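Long-range contacts in putative peptidase (Bacteroides fragilis, PDB 5DYN), which acts as a clostripain-family cysteine protease, here represented by its C-terminal part, that probably cleaves and so activates the Bacteroides fragilis toxin: residues S49-P55 and S110-M116; V184-W188 and A208-S212. All blocks are in the same frame, centred on the assembly; numbering follows the deposited sequence.

Interaction 1: S49-P55 and S110-M116; sequences SYLISSP and SVGVAKM. With NA (sodium ion), chain J.
The Tyr-50 ring swings back beside its own backbone N (chi1 -61°), while Lys-115 sends CG the other way, trans to N (chi1 -169°), and continues fully extended. The two side chains therefore run alongside each other and point the same way, with Tyr-50 CE1 resting 3.9 Å from Lys-115 CG. Tyr-50 CE1 gives Lys-115 CB and CG an apolar neighbour near the partly exposed end of the pair. On the same face, Tyr-50 CB meets Val-113 CG1 at 3.8 Å. Ile-52 lies beside Val-113 and also reaches Val-111 CG1 with its CG2 branch. These branched residues suit a strand and fill a buried layer, closed by Ala-79 and Ala-83 of helix 78-92.

The backbones form an antiparallel pair, 164° between directions, in the central sheet of a caspase-like fold, as expected for clan CD peptidases. Leu-51 and Ala-114 make one hydrogen-bonded pair, each N donating to the other's O at 3.0 Å. Ser-53 and Gly-112 make the next: Gly-112 N meets Ser-53 O at 3.0 Å, whereas the return bond from Ser-53 N to Gly-112 O is weak.

Beyond the strand, Met-116 N donates to Ser-49 O at 2.8 Å, and the doubly bent methionine chain carries CE over Leu-51 CB (3.7 Å) on the face opposite Tyr-50. Flexible and unbranched, methionine can fold back this way. Small serines serve the other end: Ser-53 OG bonds to Phe-30 O of strand 25-31, and the hydroxyls of Ser-54 and Ser-110 hydrogen-bond to each other across the gap between the segments. Past them, Pro-55 turns its carbonyl O to a sodium ion at 2.6 Å, a site completed by Phe-34 O and Ser-212 OG.

Interaction 2: V184-W188 and A208-S212; sequences VMVYW and AKGLS. With NA (sodium ion), chain J.
Just past a classic beta bulge at Val-186 and Tyr-187, both facing Val-113, Trp-188 spreads its indole against the 208-212 loop at Gly-210 in a CH-pi contact. Gly-210 CA sits 3.3 Å from the centroid of the six-membered ring, only 9° off its normal. Glycine fits twice over: its phi is positive, and without a side chain its CA can settle directly on the ring. Lys-209 O lies over the same face, 3.2 Å from Trp-188 CG. The indole extends trans to its backbone N (chi1 172°), bringing NE1 to Ala-208 O at 2.9 Å, although the bend at hydrogen makes this bond weak.

Beside the ring, Met-185 curls so that SD touches Leu-211 CB at 3.8 Å and CE touches Gly-210 O, a path that suits a supple, polarisable chain. At the end of the loop, Ser-212 OG binds the sodium ion at 2.7 Å.

Met-185 also packs on Ala-114 of strand 110-115, and Trp-188 on Pro-55. Lys-209 and Leu-211 also pack on Phe-181 of helix 172-182, while strand 212-213 pairs with strand 158-159.

In the fold
Both segments of interaction 1 precede those of interaction 2 in the sequence, and the centres of the two contacts lie about 7 Å apart. They meet through the central sheet, where strand 110-115 stands between strands 50-53 and 185-196. Probable hydrogen bonds join them directly, Lys-115 N to Val-184 O at 2.7 Å and Val-113 N to Tyr-187 O at 2.9 Å. Interaction 1 thus lies within the sheet, whereas interaction 2 holds the 208-212 loop against one of its faces, helix 78-92 lying on the other. One sodium ion bridges the two contacts, joining Pro-55, just past strand 50-53, to Ser-212 where the 208-212 loop runs into strand 212-213.

Interaction 1: S49-P55 and S110-M116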
# COMPACT_ATOMS: atom_id res chain seq x y z
N SER B 49 -7.90 -9.79 -2.34
CA SER B 49 -7.10 -10.97 -2.07
C SER B 49 -5.66 -10.62 -1.70
O SER B 49 -5.10 -11.21 -0.78
CB SER B 49 -7.12 -11.90 -3.29
OG SER B 49 -8.45 -12.13 -3.72
N TYR B 50 -5.07 -9.67 -2.40
CA TYR B 50 -3.66 -9.33 -2.18
C TYR B 50 -3.42 -7.83 -1.98
O TYR B 50 -3.99 -7.00 -2.69
CB TYR B 50 -2.81 -9.84 -3.33
CG TYR B 50 -2.87 -11.34 -3.48
CD1 TYR B 50 -2.12 -12.18 -2.67
CD2 TYR B 50 -3.70 -11.93 -4.43
CE1 TYR B 50 -2.18 -13.55 -2.79
CE2 TYR B 50 -3.77 -13.30 -4.57
CZ TYR B 50 -3.01 -14.11 -3.74
OH TYR B 50 -3.07 -15.48 -3.87
N LEU B 51 -2.56 -7.51 -1.02
CA LEU B 51 -2.15 -6.14 -0.76
C LEU B 51 -0.74 -5.90 -1.31
O LEU B 51 0.19 -6.61 -0.95
CB LEU B 51 -2.19 -5.83 0.74
CG LEU B 51 -1.69 -4.44 1.15
CD1 LEU B 51 -2.64 -3.36 0.66
CD2 LEU B 51 -1.49 -4.34 2.65
N ILE B 52 -0.60 -4.91 -2.18
CA ILE B 52 0.68 -4.64 -2.82
C ILE B 52 1.16 -3.22 -2.53
O ILE B 52 0.53 -2.25 -2.95
CB ILE B 52 0.60 -4.83 -4.34
CG1 ILE B 52 -0.16 -6.12 -4.68
CG2 ILE B 52 1.99 -4.83 -4.96
CD1 ILE B 52 -0.54 -6.23 -6.14
N SER B 53 2.29 -3.11 -1.84
CA SER B 53 2.88 -1.81 -1.52
C SER B 53 4.27 -1.99 -0.92
O SER B 53 4.84 -3.08 -0.97
CB SER B 53 1.98 -1.02 -0.57
OG SER B 53 2.43 0.32 -0.42
N SER B 54 4.80 -0.91 -0.34
CA SER B 54 6.06 -0.98 0.38
C SER B 54 5.82 -0.71 1.85
O SER B 54 4.98 0.11 2.20
CB SER B 54 7.07 0.02 -0.17
OG SER B 54 8.27 0.01 0.59
N PRO B 55 6.54 -1.42 2.73
CA PRO B 55 6.45 -1.13 4.17
C PRO B 55 7.14 0.19 4.50
O PRO B 55 6.87 0.79 5.54
CB PRO B 55 7.19 -2.31 4.81
CG PRO B 55 8.15 -2.76 3.76
CD PRO B 55 7.45 -2.54 2.45
N SER B 110 11.64 -1.39 -2.56
CA SER B 110 11.23 -2.63 -1.90
C SER B 110 9.72 -2.81 -2.04
O SER B 110 8.94 -1.91 -1.75
CB SER B 110 11.63 -2.61 -0.42
OG SER B 110 10.89 -1.64 0.30
N VAL B 111 9.31 -3.99 -2.51
CA VAL B 111 7.90 -4.29 -2.73
C VAL B 111 7.50 -5.61 -2.08
O VAL B 111 8.22 -6.60 -2.18
CB VAL B 111 7.56 -4.35 -4.24
CG1 VAL B 111 6.08 -4.62 -4.45
CG2 VAL B 111 7.98 -3.07 -4.94
N GLY B 112 6.35 -5.61 -1.41
CA GLY B 112 5.83 -6.82 -0.81
C GLY B 112 4.40 -7.10 -1.22
O GLY B 112 3.64 -6.17 -1.52
N VAL B 113 4.02 -8.37 -1.26
CA VAL B 113 2.63 -8.74 -1.50
C VAL B 113 2.11 -9.61 -0.36
O VAL B 113 2.72 -10.62 -0.01
CB VAL B 113 2.45 -9.48 -2.83
CG1 VAL B 113 0.97 -9.77 -3.07
CG2 VAL B 113 3.01 -8.67 -3.97
N ALA B 114 0.98 -9.21 0.22
CA ALA B 114 0.41 -9.92 1.35
C ALA B 114 -0.89 -10.61 0.97
O ALA B 114 -1.75 -10.02 0.33
CB ALA B 114 0.18 -8.96 2.52
N LYS B 115 -1.02 -11.87 1.38
CA LYS B 115 -2.26 -12.62 1.17
C LYS B 115 -3.28 -12.25 2.24
O LYS B 115 -3.12 -12.60 3.41
CB LYS B 115 -1.98 -14.13 1.17
CG LYS B 115 -3.15 -14.98 0.70
CD LYS B 115 -2.73 -16.43 0.49
CE LYS B 115 -3.86 -17.25 -0.14
NZ LYS B 115 -3.42 -18.62 -0.53
N MET B 116 -4.32 -11.54 1.84
CA MET B 116 -5.31 -10.99 2.78
C MET B 116 -6.06 -12.06 3.57
O MET B 116 -6.41 -11.84 4.73
CB MET B 116 -6.32 -10.12 2.03
CG MET B 116 -5.73 -8.90 1.36
SD MET B 116 -5.35 -7.59 2.53
CE MET B 116 -5.81 -6.15 1.56
NA NA J . 4.50 0.66 6.68

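Interaction 2: V184-W188 and A208-S212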
# COMPACT_ATOMS: atom_id res chain seq x y z
N VAL B 184 1.48 -15.38 4.77
CA VAL B 184 0.98 -14.04 4.50
C VAL B 184 1.77 -13.35 3.39
O VAL B 184 1.21 -12.97 2.36
CB VAL B 184 1.01 -13.16 5.76
CG1 VAL B 184 0.53 -11.75 5.43
CG2 VAL B 184 0.16 -13.77 6.85
N MET B 185 3.08 -13.20 3.60
CA MET B 185 3.92 -12.55 2.59
C MET B 185 4.30 -13.53 1.49
O MET B 185 5.15 -14.40 1.67
CB MET B 185 5.17 -11.96 3.24
CG MET B 185 4.87 -10.93 4.31
SD MET B 185 3.68 -9.69 3.74
CE MET B 185 4.64 -8.86 2.48
N VAL B 186 3.66 -13.37 0.33
CA VAL B 186 3.91 -14.24 -0.80
C VAL B 186 4.99 -13.66 -1.71
O VAL B 186 5.52 -14.36 -2.58
CB VAL B 186 2.63 -14.49 -1.61
CG1 VAL B 186 1.61 -15.22 -0.76
CG2 VAL B 186 2.06 -13.17 -2.11
N TYR B 187 5.31 -12.39 -1.52
CA TYR B 187 6.37 -11.73 -2.27
C TYR B 187 7.05 -10.68 -1.42
O TYR B 187 6.39 -9.90 -0.74
CB TYR B 187 5.81 -11.10 -3.55
CG TYR B 187 6.87 -10.46 -4.44
CD1 TYR B 187 7.33 -9.17 -4.20
CD2 TYR B 187 7.41 -11.16 -5.52
CE1 TYR B 187 8.29 -8.59 -5.00
CE2 TYR B 187 8.37 -10.58 -6.33
CZ TYR B 187 8.81 -9.30 -6.07
OH TYR B 187 9.77 -8.72 -6.87
N TRP B 188 8.37 -10.65 -1.47
CA TRP B 188 9.15 -9.62 -0.80
C TRP B 188 10.54 -9.53 -1.40
O TRP B 188 11.37 -10.42 -1.21
CB TRP B 188 9.24 -9.88 0.71
CG TRP B 188 10.18 -8.97 1.44
CD1 TRP B 188 11.24 -9.34 2.21
CD2 TRP B 188 10.15 -7.53 1.46
NE1 TRP B 188 11.87 -8.22 2.72
CE2 TRP B 188 11.22 -7.10 2.28
CE3 TRP B 188 9.32 -6.57 0.88
CZ2 TRP B 188 11.48 -5.76 2.52
CZ3 TRP B 188 9.58 -5.23 1.13
CH2 TRP B 188 10.65 -4.84 1.94
N ALA B 208 14.51 -8.72 7.09
CA ALA B 208 13.19 -8.10 7.05
C ALA B 208 12.29 -8.91 6.12
O ALA B 208 12.77 -9.52 5.16
CB ALA B 208 13.29 -6.66 6.59
N LYS B 209 10.99 -8.93 6.40
CA LYS B 209 10.08 -9.77 5.64
C LYS B 209 9.07 -8.95 4.82
O LYS B 209 8.33 -9.51 4.02
CB LYS B 209 9.34 -10.73 6.58
CG LYS B 209 10.26 -11.61 7.42
CD LYS B 209 11.30 -12.33 6.57
CE LYS B 209 11.98 -13.44 7.36
NZ LYS B 209 12.64 -12.93 8.60
N GLY B 210 9.06 -7.64 5.03
CA GLY B 210 8.29 -6.75 4.17
C GLY B 210 6.91 -6.33 4.63
O GLY B 210 6.16 -5.71 3.87
N LEU B 211 6.56 -6.65 5.87
CA LEU B 211 5.29 -6.22 6.44
C LEU B 211 5.54 -5.48 7.74
O LEU B 211 6.16 -6.03 8.66
CB LEU B 211 4.36 -7.42 6.68
CG LEU B 211 2.93 -7.08 7.14
CD1 LEU B 211 2.16 -6.36 6.05
CD2 LEU B 211 2.20 -8.34 7.58
N SER B 212 5.07 -4.25 7.82
CA SER B 212 5.38 -3.41 8.98
C SER B 212 4.36 -3.57 10.10
O SER B 212 3.25 -4.06 9.90
CB SER B 212 5.46 -1.94 8.57
OG SER B 212 4.16 -1.40 8.40
NA NA J . 4.50 0.66 6.68